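Local coordinates for gamma-glutamyl phosphate reductase (Thermotoga maritima, PDB 1O20), which probably catalyses the NADPH-dependent reduction of L-glutamyl 5-phosphate to the corresponding 5-semialdehyde, the second step of proline biosynthesis from glutamate, at residues His240-Glu245 with Leu274-Ile279. Residues are numbered along the deposited sequence; the frame is centred on the assembly and turned at random.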
ATOM      1  N   HIS A 240      -4.317  -1.422  16.666  1.00 15.11           N
ATOM      2  CA  HIS A 240      -4.314  -1.736  18.110  1.00 14.86           C
ATOM      3  C   HIS A 240      -3.422  -2.905  18.398  1.00 14.84           C
ATOM      4  O   HIS A 240      -3.302  -3.820  17.591  1.00 15.14           O
ATOM      5  CB  HIS A 240      -5.693  -2.112  18.645  1.00 14.51           C
ATOM      6  CG  HIS A 240      -6.738  -1.092  18.396  1.00 15.77           C
ATOM      7  ND1 HIS A 240      -7.167  -0.767  17.137  1.00 12.95           N
ATOM      8  CD2 HIS A 240      -7.469  -0.339  19.255  1.00 15.99           C
ATOM      9  CE1 HIS A 240      -8.065   0.194  17.220  1.00 17.58           C
ATOM     10  NE2 HIS A 240      -8.289   0.452  18.498  1.00 16.98           N
ATOM     11  N   ILE A 241      -2.780  -2.863  19.554  1.00 14.48           N
ATOM     12  CA  ILE A 241      -2.138  -4.006  20.163  1.00 14.64           C
ATOM     13  C   ILE A 241      -2.830  -4.243  21.503  1.00 15.04           C
ATOM     14  O   ILE A 241      -2.929  -3.320  22.324  1.00 15.46           O
ATOM     15  CB  ILE A 241      -0.628  -3.728  20.391  1.00 14.89           C
ATOM     16  CG1 ILE A 241       0.094  -3.524  19.046  1.00 14.54           C
ATOM     17  CG2 ILE A 241       0.002  -4.849  21.172  1.00 15.32           C
ATOM     18  CD1 ILE A 241       1.522  -3.061  19.241  1.00 19.61           C
ATOM     19  N   PHE A 242      -3.280  -5.475  21.735  1.00 15.49           N
ATOM     20  CA  PHE A 242      -3.862  -5.887  23.009  1.00 15.43           C
ATOM     21  C   PHE A 242      -2.902  -6.794  23.763  1.00 15.75           C
ATOM     22  O   PHE A 242      -2.501  -7.830  23.254  1.00 16.07           O
ATOM     23  CB  PHE A 242      -5.173  -6.650  22.766  1.00 16.18           C
ATOM     24  CG  PHE A 242      -5.704  -7.374  23.991  1.00 15.91           C
ATOM     25  CD1 PHE A 242      -5.874  -6.710  25.177  1.00 18.44           C
ATOM     26  CD2 PHE A 242      -6.049  -8.712  23.930  1.00 15.90           C
ATOM     27  CE1 PHE A 242      -6.374  -7.379  26.305  1.00 16.23           C
ATOM     28  CE2 PHE A 242      -6.539  -9.388  25.039  1.00 13.56           C
ATOM     29  CZ  PHE A 242      -6.711  -8.728  26.208  1.00 13.59           C
ATOM     30  N   VAL A 243      -2.514  -6.383  24.963  1.00 15.34           N
ATOM     31  CA  VAL A 243      -1.674  -7.153  25.834  1.00 15.18           C
ATOM     32  C   VAL A 243      -2.573  -7.916  26.809  1.00 15.39           C
ATOM     33  O   VAL A 243      -3.159  -7.355  27.705  1.00 15.02           O
ATOM     34  CB  VAL A 243      -0.682  -6.253  26.620  1.00 15.71           C
ATOM     35  CG1 VAL A 243       0.324  -7.128  27.360  1.00 15.71           C
ATOM     36  CG2 VAL A 243       0.093  -5.256  25.643  1.00 15.94           C
ATOM     37  N   ASP A 244      -2.671  -9.206  26.594  1.00 15.76           N
ATOM     38  CA  ASP A 244      -3.525 -10.088  27.385  1.00 17.00           C
ATOM     39  C   ASP A 244      -2.814 -10.441  28.692  1.00 17.10           C
ATOM     40  O   ASP A 244      -1.614 -10.266  28.839  1.00 15.98           O
ATOM     41  CB  ASP A 244      -3.789 -11.345  26.562  1.00 16.94           C
ATOM     42  CG  ASP A 244      -5.019 -12.171  27.003  1.00 17.53           C
ATOM     43  OD1 ASP A 244      -5.920 -11.729  27.773  1.00 19.23           O
ATOM     44  OD2 ASP A 244      -5.166 -13.335  26.522  1.00 18.76           O
ATOM     45  N   GLU A 245      -3.607 -10.969  29.621  1.00 17.84           N
ATOM     46  CA  GLU A 245      -3.164 -11.368  30.936  1.00 19.10           C
ATOM     47  C   GLU A 245      -1.953 -12.247  30.974  1.00 17.88           C
ATOM     48  O   GLU A 245      -1.057 -12.002  31.768  1.00 19.67           O
ATOM     49  CB  GLU A 245      -4.305 -12.113  31.648  1.00 19.89           C
ATOM     50  CG  GLU A 245      -4.007 -12.373  33.120  1.00 25.27           C
ATOM     51  CD  GLU A 245      -5.030 -13.286  33.770  1.00 27.00           C
ATOM     52  OE1 GLU A 245      -5.986 -13.735  33.084  1.00 25.20           O
ATOM     53  OE2 GLU A 245      -4.852 -13.507  34.987  1.00 33.20           O
ATOM     54  N   LEU A 274      -4.159  -1.639  24.231  1.00 14.71           N
ATOM     55  CA  LEU A 274      -5.169  -2.136  25.161  1.00 15.00           C
ATOM     56  C   LEU A 274      -4.495  -3.091  26.115  1.00 15.22           C
ATOM     57  O   LEU A 274      -3.716  -3.966  25.671  1.00 15.00           O
ATOM     58  CB  LEU A 274      -6.292  -2.866  24.406  1.00 14.40           C
ATOM     59  CG  LEU A 274      -6.931  -2.121  23.238  1.00 14.50           C
ATOM     60  CD1 LEU A 274      -8.099  -2.944  22.575  1.00 14.63           C
ATOM     61  CD2 LEU A 274      -7.447  -0.816  23.654  1.00 15.86           C
ATOM     62  N   VAL A 275      -4.808  -2.986  27.406  1.00 14.58           N
ATOM     63  CA  VAL A 275      -4.071  -3.742  28.431  1.00 15.67           C
ATOM     64  C   VAL A 275      -5.034  -4.400  29.398  1.00 16.06           C
ATOM     65  O   VAL A 275      -5.878  -3.706  29.960  1.00 15.16           O
ATOM     66  CB  VAL A 275      -3.139  -2.822  29.271  1.00 14.95           C
ATOM     67  CG1 VAL A 275      -2.425  -3.602  30.344  1.00 15.59           C
ATOM     68  CG2 VAL A 275      -2.112  -2.157  28.373  1.00 17.04           C
ATOM     69  N   HIS A 276      -4.882  -5.717  29.596  1.00 16.64           N
ATOM     70  CA  HIS A 276      -5.729  -6.515  30.499  1.00 17.10           C
ATOM     71  C   HIS A 276      -5.592  -5.989  31.915  1.00 17.37           C
ATOM     72  O   HIS A 276      -4.476  -5.784  32.412  1.00 18.31           O
ATOM     73  CB  HIS A 276      -5.297  -7.999  30.459  1.00 17.05           C
ATOM     74  CG  HIS A 276      -6.303  -8.966  31.021  1.00 17.27           C
ATOM     75  ND1 HIS A 276      -6.577  -9.076  32.367  1.00 15.54           N
ATOM     76  CD2 HIS A 276      -7.053  -9.911  30.407  1.00 15.45           C
ATOM     77  CE1 HIS A 276      -7.463 -10.041  32.551  1.00 19.98           C
ATOM     78  NE2 HIS A 276      -7.763 -10.568  31.375  1.00 16.07           N
ATOM     79  N   GLU A 277      -6.727  -5.790  32.570  1.00 18.70           N
ATOM     80  CA  GLU A 277      -6.772  -5.241  33.919  1.00 20.25           C
ATOM     81  C   GLU A 277      -5.934  -5.998  34.939  1.00 20.54           C
ATOM     82  O   GLU A 277      -5.351  -5.376  35.828  1.00 20.43           O
ATOM     83  CB  GLU A 277      -8.219  -5.101  34.405  1.00 20.67           C
ATOM     84  CG  GLU A 277      -8.978  -6.382  34.641  1.00 24.10           C
ATOM     85  CD  GLU A 277     -10.364  -6.132  35.240  1.00 29.40           C
ATOM     86  OE1 GLU A 277     -10.801  -4.958  35.286  1.00 32.09           O
ATOM     87  OE2 GLU A 277     -11.026  -7.113  35.651  1.00 32.59           O
ATOM     88  N   LYS A 278      -5.799  -7.319  34.778  1.00 20.91           N
ATOM     89  CA  LYS A 278      -5.050  -8.133  35.766  1.00 22.15           C
ATOM     90  C   LYS A 278      -3.538  -7.939  35.732  1.00 21.75           C
ATOM     91  O   LYS A 278      -2.861  -8.248  36.697  1.00 22.51           O
ATOM     92  CB  LYS A 278      -5.433  -9.622  35.703  1.00 22.44           C
ATOM     93  CG  LYS A 278      -6.863  -9.870  36.166  1.00 25.26           C
ATOM     94  CD  LYS A 278      -7.193 -11.383  36.158  1.00 29.78           C
ATOM     95  CE  LYS A 278      -8.689 -11.654  36.273  1.00 31.29           C
ATOM     96  NZ  LYS A 278      -8.929 -13.114  36.356  1.00 31.43           N
ATOM     97  N   ILE A 279      -3.004  -7.367  34.658  1.00 21.68           N
ATOM     98  CA  ILE A 279      -1.587  -7.030  34.597  1.00 21.05           C
ATOM     99  C   ILE A 279      -1.347  -5.534  34.520  1.00 20.33           C
ATOM    100  O   ILE A 279      -0.224  -5.108  34.491  1.00 19.96           O
ATOM    101  CB  ILE A 279      -0.933  -7.691  33.380  1.00 21.33           C
ATOM    102  CG1 ILE A 279      -1.672  -7.285  32.101  1.00 21.93           C
ATOM    103  CG2 ILE A 279      -0.915  -9.210  33.577  1.00 23.08           C
ATOM    104  CD1 ILE A 279      -0.879  -7.342  30.908  1.00 23.78           C
TER
HETATM  105  O   HOH W   1      -8.400 -14.062  33.866  1.00 37.16           O
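F242 and L274 are parallel bridge partners whose side chains rise from the same face of the sheet and cross at about a right angle, CD1 of F242 lying 3.9 Å from CB of L274. Helix 336-346 covers this face, suiting large apolar residues. Three nearly straight hydrogen bonds join the backbones: L274 N to I241 O, V243 N to L274 O (2.8 Å) and H276 N to V243 O. On the other face V243, whose beta-branched side chain suits a buried strand, sets CG1 3.8 Å from CD1 of I279, and L249 of helix 249-261 touches both. That helix links strands 239-243 and 270-276 in a beta-alpha-beta crossover of the aldehyde dehydrogenase-like fold. Just past strand 239-243, E245 lays CB over the centre of the H276 imidazole in a CH-pi contact, 3.6 Å from the centroid. With CG anti to the backbone N (chi1 -164°), H276 suits the N-cap of helix 277-293: its ND1 accepts K278 N at 3.1 Å, in the ring plane. An alanine in place of H276 would probably leave K278 N without its capping acceptor and open a gap beneath E245 CB. Toward solvent the packing loosens: E245 OE2 rests against CD of K278 but stays 4.3 Å from its NZ, too far for a salt bridge, while a water donates to E245 OE1 and accepts from K278 NZ, bridging two long, extended, charged side chains suited to this solvent side.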